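Local atomic coordinates of profilin-2 (Acanthamoeba castellanii, PDB entry 1F2K), a protein that binds monomeric actin, blocking its polymerisation at high concentration and promoting it at low, and also binds poly-L-proline and PIP2, limiting IP3 and diacylglycerol formation. Residues Ala20-Gly23 and Asn27-Ala30; Pro39-Ala44 and Phe60-Thr65; Arg56-Gly59 and Thr65-Val68; Ser76-Lys81 and Gly85-Lys90. All blocks are in the same frame, centred on the assembly; numbering follows the deposited sequence.

How the interactions relate
All four contacts lie on or against the single antiparallel sheet of profilin. Interactions 1 and 4 are largely buried beta hairpins held by backbone hydrogen bonds, the first at an outer strand and interrupted by a bulge, the second regular and nearer the centre of the chain. Interactions 2 and 3 are smaller and only partly buried; each sets helical residues against the other outer strand or its neighbour, through van der Waals and CH···O contacts more than through clear hydrogen bonds. They share Thr65, and strands 60-62 and 65-72 pair side by side. Strand 65-72 in turn borders strand 76-81 of interaction 4, whose inner residues also pack on the Phe60 ring.

Interaction 1 of 4, residues Ala20-Gly23 and Asn27-Ala30; sequences AIIG and NTWA
The indole of Trp29 lies along the end of strand 18-23, with the carbonyl carbon of Ile22 4.1 Å above one face and displaced toward the rim. Gly23 approaches the same ring obliquely, its CA 3.4 Å from Trp29 NE1, and a second tryptophan, Trp2 of helix 2-11, meets it edge-to-face. The ring is placed by a chi1 of -75°, which sets CG opposite the carbonyl carbon and lays the indole back along Gly23. Beneath it the hairpin carries a classic beta bulge: Trp29 and Ala30 both face Ile21. Ile21 O takes the N-H of Trp29 at 2.6 Å, in the carbonyl plane, and a weak second bond from Ala30 N at 3.4 Å. Ile21 N returns a nearly straight bond to Ala30 O, and Gly23 N closes the turn side on Asn27 O at 2.8 Å. On the opposite face of the sheet from Ile21, Ile22 packs tightly on Thr28, CD1 3.1 Å from OG1 and 3.3 Å from CA, its chi1 of -122° strained away from a staggered rotamer, while CG1 rests on Asn27 O. Ile21 turns toward helix 2-11, touching Trp2, Tyr5 and Val6. Ile21 and Gly23 thus bond across the hairpin while Ala20 and Ile22 bond on to strand 94-100, and the bulge lies where the indole meets Trp2, consistent with the aromatic surface between terminal helix and sheet that binds polyproline in other profilins.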
loop_
_atom_site.group_PDB
_atom_site.type_symbol
_atom_site.label_atom_id
_atom_site.label_comp_id
_atom_site.label_asym_id
_atom_site.label_seq_id
_atom_site.Cartn_x
_atom_site.Cartn_y
_atom_site.Cartn_z
ATOM N N ALA A 20 1.719 2.717 5.248
ATOM C CA ALA A 20 0.729 2.396 6.277
ATOM C C ALA A 20 0.348 0.939 6.198
ATOM O O ALA A 20 0.643 0.280 5.231
ATOM C CB ALA A 20 -0.519 3.251 6.100
ATOM N N ILE A 21 -0.265 0.408 7.242
ATOM C CA ILE A 21 -0.681 -0.988 7.198
ATOM C C ILE A 21 -2.122 -0.925 7.660
ATOM O O ILE A 21 -2.441 -0.402 8.743
ATOM C CB ILE A 21 0.163 -1.926 8.133
ATOM C CG1 ILE A 21 1.575 -2.161 7.544
ATOM C CG2 ILE A 21 -0.563 -3.267 8.260
ATOM C CD1 ILE A 21 2.582 -2.871 8.442
ATOM N N ILE A 22 -2.988 -1.497 6.839
ATOM C CA ILE A 22 -4.411 -1.406 7.087
ATOM C C ILE A 22 -5.078 -2.741 7.299
ATOM O O ILE A 22 -4.551 -3.791 6.881
ATOM C CB ILE A 22 -5.027 -0.586 5.876
ATOM C CG1 ILE A 22 -5.736 0.617 6.425
ATOM C CG2 ILE A 22 -5.918 -1.420 4.926
ATOM C CD1 ILE A 22 -4.797 1.739 6.606
ATOM N N GLY A 23 -6.213 -2.729 7.983
ATOM C CA GLY A 23 -6.956 -3.987 8.134
ATOM C C GLY A 23 -7.831 -4.197 6.871
ATOM O O GLY A 23 -7.981 -3.269 6.068
ATOM N N ASN A 27 -9.357 0.210 8.102
ATOM C CA ASN A 27 -8.892 1.046 9.214
ATOM C C ASN A 27 -7.405 0.790 9.434
ATOM O O ASN A 27 -6.918 -0.353 9.344
ATOM C CB ASN A 27 -9.685 0.753 10.494
ATOM C CG ASN A 27 -11.032 1.456 10.530
ATOM O OD1 ASN A 27 -11.117 2.689 10.440
ATOM N ND2 ASN A 27 -12.083 0.682 10.674
ATOM N N THR A 28 -6.691 1.866 9.699
ATOM C CA THR A 28 -5.246 1.846 9.881
ATOM C C THR A 28 -4.719 1.130 11.103
ATOM O O THR A 28 -5.101 1.462 12.225
ATOM C CB THR A 28 -4.719 3.254 10.001
ATOM O OG1 THR A 28 -5.020 3.978 8.802
ATOM C CG2 THR A 28 -3.197 3.254 10.340
ATOM N N TRP A 29 -3.844 0.152 10.907
ATOM C CA TRP A 29 -3.225 -0.506 12.073
ATOM C C TRP A 29 -1.981 0.275 12.574
ATOM O O TRP A 29 -1.697 0.321 13.762
ATOM C CB TRP A 29 -2.798 -1.882 11.713
ATOM C CG TRP A 29 -3.917 -2.796 11.605
ATOM C CD1 TRP A 29 -5.212 -2.484 11.435
ATOM C CD2 TRP A 29 -3.844 -4.208 11.685
ATOM N NE1 TRP A 29 -5.973 -3.616 11.404
ATOM C CE2 TRP A 29 -5.151 -4.697 11.560
ATOM C CE3 TRP A 29 -2.796 -5.108 11.868
ATOM C CZ2 TRP A 29 -5.450 -6.057 11.610
ATOM C CZ3 TRP A 29 -3.081 -6.421 11.923
ATOM C CH2 TRP A 29 -4.420 -6.895 11.794
ATOM N N ALA A 30 -1.224 0.868 11.657
ATOM C CA ALA A 30 -0.067 1.674 12.033
ATOM C C ALA A 30 0.187 2.540 10.820
ATOM O O ALA A 30 -0.236 2.181 9.714
ATOM C CB ALA A 30 1.148 0.792 12.340
#

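Interaction 2 of 4, residues Pro39-Ala44 and Phe60-Thr65; sequences PANGAA and FELAGT
Asn41 and Glu61 bring their backbones to 6.0 Å between CA atoms, where the first turn of helix 39-50 passes the edge strand 60-62. The helix is regular here, Ala43 N bonding Pro39 O, and the strand runs straight into a type I' turn from Leu62 to Thr65, closed by Leu62 N to Thr65 O at 3.0 Å. Ala63 and Gly64 at the turn's corners both have positive phi, the combination that reverses the chain within a two-residue loop. Asn41 alone carries the helix side of the contact. Its CG stands opposite its own carbonyl carbon (chi1 -61°), which carries the amide out toward the strand, and CB presses on Glu61 O at 3.1 Å. ND2 comes to 3.4 Å of that same oxygen, yet the angle is too poor for a hydrogen bond. Leu62 CD1 touches Asn41 CB at 3.7 Å, while OD1 lies 3.8 Å from Glu61 CB. The amide and the Glu61 carboxylate are turned 35° apart, and the carboxylate leads away from the helix toward Arg66, a long, weak ion pair. Asn41 N is bonded to Ser38 OG at the start of the helix. Between these segments the contact is therefore van der Waals packing of Asn41 on Glu61 O and Leu62 CD1, while strand 60-62 finds its backbone partner in strand 65-72.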
loop_
_atom_site.group_PDB
_atom_site.type_symbol
_atom_site.label_atom_id
_atom_site.label_comp_id
_atom_site.label_asym_id
_atom_site.label_seq_id
_atom_site.Cartn_x
_atom_site.Cartn_y
_atom_site.Cartn_z
ATOM N N PRO A 39 -10.238 5.946 6.406
ATOM C CA PRO A 39 -10.909 4.650 6.546
ATOM C C PRO A 39 -11.753 4.446 5.260
ATOM O O PRO A 39 -11.944 3.322 4.756
ATOM C CB PRO A 39 -11.778 4.849 7.789
ATOM C CG PRO A 39 -10.928 5.786 8.642
ATOM C CD PRO A 39 -10.431 6.789 7.608
ATOM N N ALA A 40 -12.228 5.561 4.716
ATOM C CA ALA A 40 -13.031 5.520 3.495
ATOM C C ALA A 40 -12.165 4.990 2.356
ATOM O O ALA A 40 -12.498 3.945 1.772
ATOM C CB ALA A 40 -13.545 6.911 3.176
ATOM N N ASN A 41 -11.053 5.675 2.048
ATOM C CA ASN A 41 -10.167 5.197 0.962
ATOM C C ASN A 41 -9.663 3.774 1.197
ATOM O O ASN A 41 -9.585 2.967 0.247
ATOM C CB ASN A 41 -8.918 6.061 0.784
ATOM C CG ASN A 41 -9.232 7.477 0.424
ATOM O OD1 ASN A 41 -10.293 7.769 -0.161
ATOM N ND2 ASN A 41 -8.309 8.389 0.756
ATOM N N GLY A 42 -9.304 3.486 2.454
ATOM C CA GLY A 42 -8.771 2.184 2.810
ATOM C C GLY A 42 -9.693 1.056 2.425
ATOM O O GLY A 42 -9.267 0.070 1.825
ATOM N N ALA A 43 -10.969 1.213 2.761
ATOM C CA ALA A 43 -11.989 0.204 2.457
ATOM C C ALA A 43 -12.085 0.005 0.960
ATOM O O ALA A 43 -12.116 -1.127 0.486
ATOM C CB ALA A 43 -13.340 0.654 2.998
ATOM N N ALA A 44 -12.130 1.117 0.220
ATOM C CA ALA A 44 -12.231 1.045 -1.228
ATOM C C ALA A 44 -11.101 0.197 -1.728
ATOM O O ALA A 44 -11.292 -0.725 -2.533
ATOM C CB ALA A 44 -12.161 2.433 -1.838
ATOM N N PHE A 60 -7.838 5.162 -7.788
ATOM C CA PHE A 60 -8.128 5.175 -6.336
ATOM C C PHE A 60 -7.394 6.267 -5.568
ATOM O O PHE A 60 -6.327 6.685 -5.988
ATOM C CB PHE A 60 -7.807 3.807 -5.716
ATOM C CG PHE A 60 -6.372 3.349 -5.913
ATOM C CD1 PHE A 60 -6.038 2.483 -6.951
ATOM C CD2 PHE A 60 -5.349 3.791 -5.059
ATOM C CE1 PHE A 60 -4.704 2.064 -7.141
ATOM C CE2 PHE A 60 -4.013 3.378 -5.242
ATOM C CZ PHE A 60 -3.693 2.514 -6.283
ATOM N N GLU A 61 -7.967 6.735 -4.455
ATOM C CA GLU A 61 -7.338 7.792 -3.646
ATOM C C GLU A 61 -6.644 7.310 -2.374
ATOM O O GLU A 61 -7.088 6.366 -1.733
ATOM C CB GLU A 61 -8.362 8.849 -3.214
ATOM C CG GLU A 61 -8.894 9.764 -4.337
ATOM C CD GLU A 61 -9.471 11.098 -3.821
ATOM O OE1 GLU A 61 -8.706 11.862 -3.149
ATOM O OE2 GLU A 61 -10.675 11.371 -4.101
ATOM N N LEU A 62 -5.571 7.995 -1.996
ATOM C CA LEU A 62 -4.840 7.654 -0.784
ATOM C C LEU A 62 -4.144 8.891 -0.222
ATOM O O LEU A 62 -3.222 9.416 -0.817
ATOM C CB LEU A 62 -3.827 6.528 -1.062
ATOM C CG LEU A 62 -4.129 5.096 -0.547
ATOM C CD1 LEU A 62 -5.431 5.052 0.163
ATOM C CD2 LEU A 62 -4.164 4.096 -1.682
ATOM N N ALA A 63 -4.606 9.347 0.935
ATOM C CA ALA A 63 -4.030 10.523 1.576
ATOM C C ALA A 63 -4.003 11.770 0.659
ATOM O O ALA A 63 -2.951 12.423 0.462
ATOM C CB ALA A 63 -2.612 10.199 2.105
ATOM N N GLY A 64 -5.171 12.091 0.104
ATOM C CA GLY A 64 -5.310 13.274 -0.723
ATOM C C GLY A 64 -4.972 13.112 -2.183
ATOM O O GLY A 64 -5.726 13.606 -3.030
ATOM N N THR A 65 -3.851 12.450 -2.481
ATOM C CA THR A 65 -3.405 12.218 -3.865
ATOM C C THR A 65 -4.311 11.185 -4.499
ATOM O O THR A 65 -4.885 10.360 -3.788
ATOM C CB THR A 65 -1.965 11.676 -3.924
ATOM O OG1 THR A 65 -1.051 12.661 -3.418
ATOM C CG2 THR A 65 -1.597 11.342 -5.325
#

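Interaction 3 of 4, residues Arg56-Gly59 and Thr65-Val68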
loop_
_atom_site.group_PDB
_atom_site.type_symbol
_atom_site.label_atom_id
_atom_site.label_comp_id
_atom_site.label_asym_id
_atom_site.label_seq_id
_atom_site.Cartn_x
_atom_site.Cartn_y
_atom_site.Cartn_z
ATOM N N ARG A 56 -10.395 0.221 -11.674
ATOM C CA ARG A 56 -9.915 0.247 -13.030
ATOM C C ARG A 56 -10.534 1.435 -13.773
ATOM O O ARG A 56 -9.856 2.088 -14.557
ATOM C CB ARG A 56 -10.218 -1.088 -13.741
ATOM C CG ARG A 56 -9.420 -2.266 -13.147
ATOM C CD ARG A 56 -9.719 -3.567 -13.875
ATOM N NE ARG A 56 -9.006 -4.744 -13.341
ATOM C CZ ARG A 56 -7.702 -5.038 -13.507
ATOM N NH1 ARG A 56 -6.852 -4.250 -14.203
ATOM N NH2 ARG A 56 -7.247 -6.181 -12.992
ATOM N N SER A 57 -11.796 1.765 -13.528
ATOM C CA SER A 57 -12.344 2.895 -14.281
ATOM C C SER A 57 -11.967 4.287 -13.729
ATOM O O SER A 57 -11.750 5.245 -14.497
ATOM C CB SER A 57 -13.878 2.746 -14.428
ATOM O OG SER A 57 -14.614 3.128 -13.267
ATOM N N ASN A 58 -11.847 4.407 -12.407
ATOM C CA ASN A 58 -11.505 5.715 -11.836
ATOM C C ASN A 58 -10.217 5.751 -11.021
ATOM O O ASN A 58 -9.895 6.801 -10.449
ATOM C CB ASN A 58 -12.648 6.212 -10.941
ATOM C CG ASN A 58 -14.018 6.071 -11.601
ATOM O OD1 ASN A 58 -14.265 6.646 -12.662
ATOM N ND2 ASN A 58 -14.913 5.302 -10.974
ATOM N N GLY A 59 -9.478 4.630 -10.975
ATOM C CA GLY A 59 -8.269 4.573 -10.159
ATOM C C GLY A 59 -8.644 4.537 -8.665
ATOM O O GLY A 59 -9.674 3.943 -8.316
ATOM N N THR A 65 -3.851 12.450 -2.481
ATOM C CA THR A 65 -3.405 12.218 -3.865
ATOM C C THR A 65 -4.311 11.185 -4.499
ATOM O O THR A 65 -4.885 10.360 -3.788
ATOM C CB THR A 65 -1.965 11.676 -3.924
ATOM O OG1 THR A 65 -1.051 12.661 -3.418
ATOM C CG2 THR A 65 -1.597 11.342 -5.325
ATOM N N ARG A 66 -4.451 11.271 -5.824
ATOM C CA ARG A 66 -5.273 10.361 -6.630
ATOM C C ARG A 66 -4.299 9.524 -7.452
ATOM O O ARG A 66 -3.221 10.017 -7.867
ATOM C CB ARG A 66 -6.173 11.143 -7.600
ATOM C CG ARG A 66 -7.042 10.253 -8.516
ATOM C CD ARG A 66 -8.213 9.650 -7.754
ATOM N NE ARG A 66 -9.344 9.253 -8.603
ATOM C CZ ARG A 66 -10.512 8.809 -8.124
ATOM N NH1 ARG A 66 -10.707 8.716 -6.819
ATOM N NH2 ARG A 66 -11.478 8.408 -8.940
ATOM N N TYR A 67 -4.679 8.274 -7.723
ATOM C CA TYR A 67 -3.795 7.386 -8.467
ATOM C C TYR A 67 -4.479 6.648 -9.616
ATOM O O TYR A 67 -5.698 6.507 -9.667
ATOM C CB TYR A 67 -3.153 6.370 -7.499
ATOM C CG TYR A 67 -2.146 6.966 -6.490
ATOM C CD1 TYR A 67 -0.809 7.164 -6.818
ATOM C CD2 TYR A 67 -2.551 7.304 -5.192
ATOM C CE1 TYR A 67 0.105 7.668 -5.860
ATOM C CE2 TYR A 67 -1.677 7.813 -4.263
ATOM C CZ TYR A 67 -0.343 7.985 -4.595
ATOM O OH TYR A 67 0.534 8.431 -3.631
ATOM N N VAL A 68 -3.658 6.187 -10.543
ATOM C CA VAL A 68 -4.126 5.449 -11.694
ATOM C C VAL A 68 -3.631 4.011 -11.577
ATOM O O VAL A 68 -2.435 3.731 -11.365
ATOM C CB VAL A 68 -3.621 6.137 -13.002
ATOM C CG1 VAL A 68 -3.860 5.242 -14.246
ATOM C CG2 VAL A 68 -4.343 7.496 -13.142
#
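Gly59 lies directly against Tyr67 where helix 53-58 gives way to the outer hairpin of the profilin sheet, strands 60-62 and 65-72. The tight part of the contact is backbone on backbone. Gly59 is the first residue to leave helical angles, with a positive phi of 72°, and this turn brings its CA beside strand 65-72, 4.5 Å from the CA of Val68. Its CA-H addresses Tyr67 O at 3.3 Å, a CH···O contact with 143° at the hydrogen. The positive phi and the lack of a side chain let the CA come this close. The Tyr67 ring takes no share in this; it turns away into the protein, where Thr65 CG2 lies over the rim of one face.

The more open part lies at the surface, where exposed Arg66 and Asn58 meet. Arg66 is bent at chi2 (75°), which carries its extended remainder across strand 60-62 to the helix end. Asn58 O sits obliquely to the guanidinium, 2.7 Å from Arg66 NH2 and 3.1 Å from NE, the latter at an unfavourable angle for bonding. NH1 has a long, weak ion pair with Glu61. Arg66 NH2 also rests against the Asn58 side chain, with CB 3.2 Å away.

Interaction 4 of 4, residues Ser76-Lys81 and Gly85-Lys90; sequences SVYGKK and GVITVK
Tyr78 lays its ring over Ile87 across the two strands: Ile87 CD1 stands 3.8 Å from the ring centroid and only 8° off the normal, a CH-pi contact over the middle of one face. Ile87 CG2 is at 3.3 Å from Tyr78 CE1, and Thr88 O lies at the ring's edge, near its plane. A chi1 of -67° on Tyr78 swings the ring toward strand 84-90, and its hydroxyl is bonded to Glu114 of helix 106-121, a carboxylate that also takes Ser76 OG. Strands 76-81 and 84-90 form an antiparallel hairpin in the middle of the profilin sheet. Two hydrogen-bonded pairs, Val77 with Thr88 and Gly79 with Val86, alternate with non-hydrogen-bonded ones. Val77 O is gripped twice, by Thr88 N at 2.9 Å and by Thr88 OG1 at 2.6 Å; with chi1 71° the hydroxyl lies between the backbone N and carbonyl carbon of Thr88, a position from which OG1 reaches Val77 O alongside the backbone N-H. Being directly paired, Val77 and Thr88 point the same way, side by side, onto Phe49 of helix 39-50. Gly79 and Val86 exchange two backbone hydrogen bonds, N to O each way. At the far end the two backbones close to 4.0 Å between Lys80 CA and Gly85 CA. Val89, on the Tyr78 face, packs on helix 106-121, its side chain about 9 Å from that of the actin-binding Lys115.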
loop_
_atom_site.group_PDB
_atom_site.type_symbol
_atom_site.label_atom_id
_atom_site.label_comp_id
_atom_site.label_asym_id
_atom_site.label_seq_id
_atom_site.Cartn_x
_atom_site.Cartn_y
_atom_site.Cartn_z
ATOM N N SER A 76 -2.078 -7.926 -5.372
ATOM C CA SER A 76 -1.477 -6.599 -5.503
ATOM C C SER A 76 -2.256 -5.523 -6.248
ATOM O O SER A 76 -2.995 -5.780 -7.200
ATOM C CB SER A 76 -0.100 -6.762 -6.145
ATOM O OG SER A 76 0.630 -7.857 -5.568
ATOM N N VAL A 77 -2.111 -4.294 -5.790
ATOM C CA VAL A 77 -2.748 -3.189 -6.470
ATOM C C VAL A 77 -1.721 -2.056 -6.399
ATOM O O VAL A 77 -1.272 -1.653 -5.322
ATOM C CB VAL A 77 -4.058 -2.771 -5.830
ATOM C CG1 VAL A 77 -4.509 -1.492 -6.451
ATOM C CG2 VAL A 77 -5.146 -3.819 -6.057
ATOM N N TYR A 78 -1.313 -1.599 -7.575
ATOM C CA TYR A 78 -0.317 -0.561 -7.725
ATOM C C TYR A 78 -0.919 0.588 -8.484
ATOM O O TYR A 78 -1.610 0.382 -9.480
ATOM C CB TYR A 78 0.856 -1.048 -8.564
ATOM C CG TYR A 78 1.755 -2.129 -8.034
ATOM C CD1 TYR A 78 1.515 -2.795 -6.828
ATOM C CD2 TYR A 78 2.824 -2.539 -8.783
ATOM C CE1 TYR A 78 2.359 -3.872 -6.400
ATOM C CE2 TYR A 78 3.651 -3.587 -8.377
ATOM C CZ TYR A 78 3.427 -4.256 -7.195
ATOM O OH TYR A 78 4.278 -5.321 -6.875
ATOM N N GLY A 79 -0.601 1.789 -8.029
ATOM C CA GLY A 79 -1.051 3.008 -8.670
ATOM C C GLY A 79 0.173 3.824 -9.070
ATOM O O GLY A 79 1.278 3.586 -8.574
ATOM N N LYS A 80 0.011 4.753 -10.012
ATOM C CA LYS A 80 1.130 5.616 -10.399
ATOM C C LYS A 80 0.602 7.014 -10.674
ATOM O O LYS A 80 -0.591 7.188 -10.985
ATOM C CB LYS A 80 1.908 5.066 -11.609
ATOM C CG LYS A 80 1.371 5.405 -12.976
ATOM C CD LYS A 80 2.477 5.484 -14.052
ATOM C CE LYS A 80 3.241 4.156 -14.237
ATOM N NZ LYS A 80 4.123 4.079 -15.466
ATOM N N LYS A 81 1.473 8.001 -10.475
ATOM C CA LYS A 81 1.163 9.424 -10.676
ATOM C C LYS A 81 2.475 10.088 -11.042
ATOM O O LYS A 81 3.207 10.572 -10.169
ATOM C CB LYS A 81 0.642 10.085 -9.399
ATOM C CG LYS A 81 0.463 11.597 -9.568
ATOM C CD LYS A 81 0.077 12.312 -8.275
ATOM C CE LYS A 81 -0.278 13.796 -8.506
ATOM N NZ LYS A 81 -0.346 14.563 -7.202
ATOM N N GLY A 85 4.079 7.203 -7.049
ATOM C CA GLY A 85 3.208 6.039 -7.065
ATOM C C GLY A 85 3.064 5.366 -5.714
ATOM O O GLY A 85 3.682 5.748 -4.722
ATOM N N VAL A 86 2.241 4.334 -5.677
ATOM C CA VAL A 86 2.005 3.623 -4.441
ATOM C C VAL A 86 1.945 2.138 -4.712
ATOM O O VAL A 86 1.310 1.701 -5.691
ATOM C CB VAL A 86 0.666 4.054 -3.822
ATOM C CG1 VAL A 86 -0.449 3.802 -4.794
ATOM C CG2 VAL A 86 0.406 3.283 -2.540
ATOM N N ILE A 87 2.621 1.358 -3.865
ATOM C CA ILE A 87 2.594 -0.109 -3.998
ATOM C C ILE A 87 1.711 -0.657 -2.876
ATOM O O ILE A 87 2.000 -0.388 -1.702
ATOM C CB ILE A 87 3.993 -0.716 -3.810
ATOM C CG1 ILE A 87 4.991 -0.072 -4.768
ATOM C CG2 ILE A 87 3.949 -2.176 -4.044
ATOM C CD1 ILE A 87 4.773 -0.378 -6.228
ATOM N N THR A 88 0.622 -1.367 -3.182
ATOM C CA THR A 88 -0.163 -1.924 -2.063
ATOM C C THR A 88 -0.227 -3.391 -2.299
ATOM O O THR A 88 -0.283 -3.811 -3.431
ATOM C CB THR A 88 -1.582 -1.357 -1.920
ATOM O OG1 THR A 88 -2.407 -1.839 -2.977
ATOM C CG2 THR A 88 -1.528 0.159 -1.922
ATOM N N VAL A 89 -0.157 -4.152 -1.213
ATOM C CA VAL A 89 -0.179 -5.613 -1.242
ATOM C C VAL A 89 -1.064 -6.113 -0.126
ATOM O O VAL A 89 -1.075 -5.512 0.971
ATOM C CB VAL A 89 1.213 -6.205 -1.020
ATOM C CG1 VAL A 89 1.187 -7.736 -1.255
ATOM C CG2 VAL A 89 2.190 -5.537 -1.927
ATOM N N LYS A 90 -1.788 -7.201 -0.418
ATOM C CA LYS A 90 -2.731 -7.820 0.511
ATOM C C LYS A 90 -2.272 -9.089 1.204
ATOM O O LYS A 90 -1.908 -10.085 0.536
ATOM C CB LYS A 90 -4.035 -8.137 -0.208
ATOM C CG LYS A 90 -5.065 -8.897 0.642
ATOM C CD LYS A 90 -6.360 -8.996 -0.161
ATOM C CE LYS A 90 -7.464 -9.818 0.502
ATOM N NZ LYS A 90 -8.762 -9.690 -0.236
#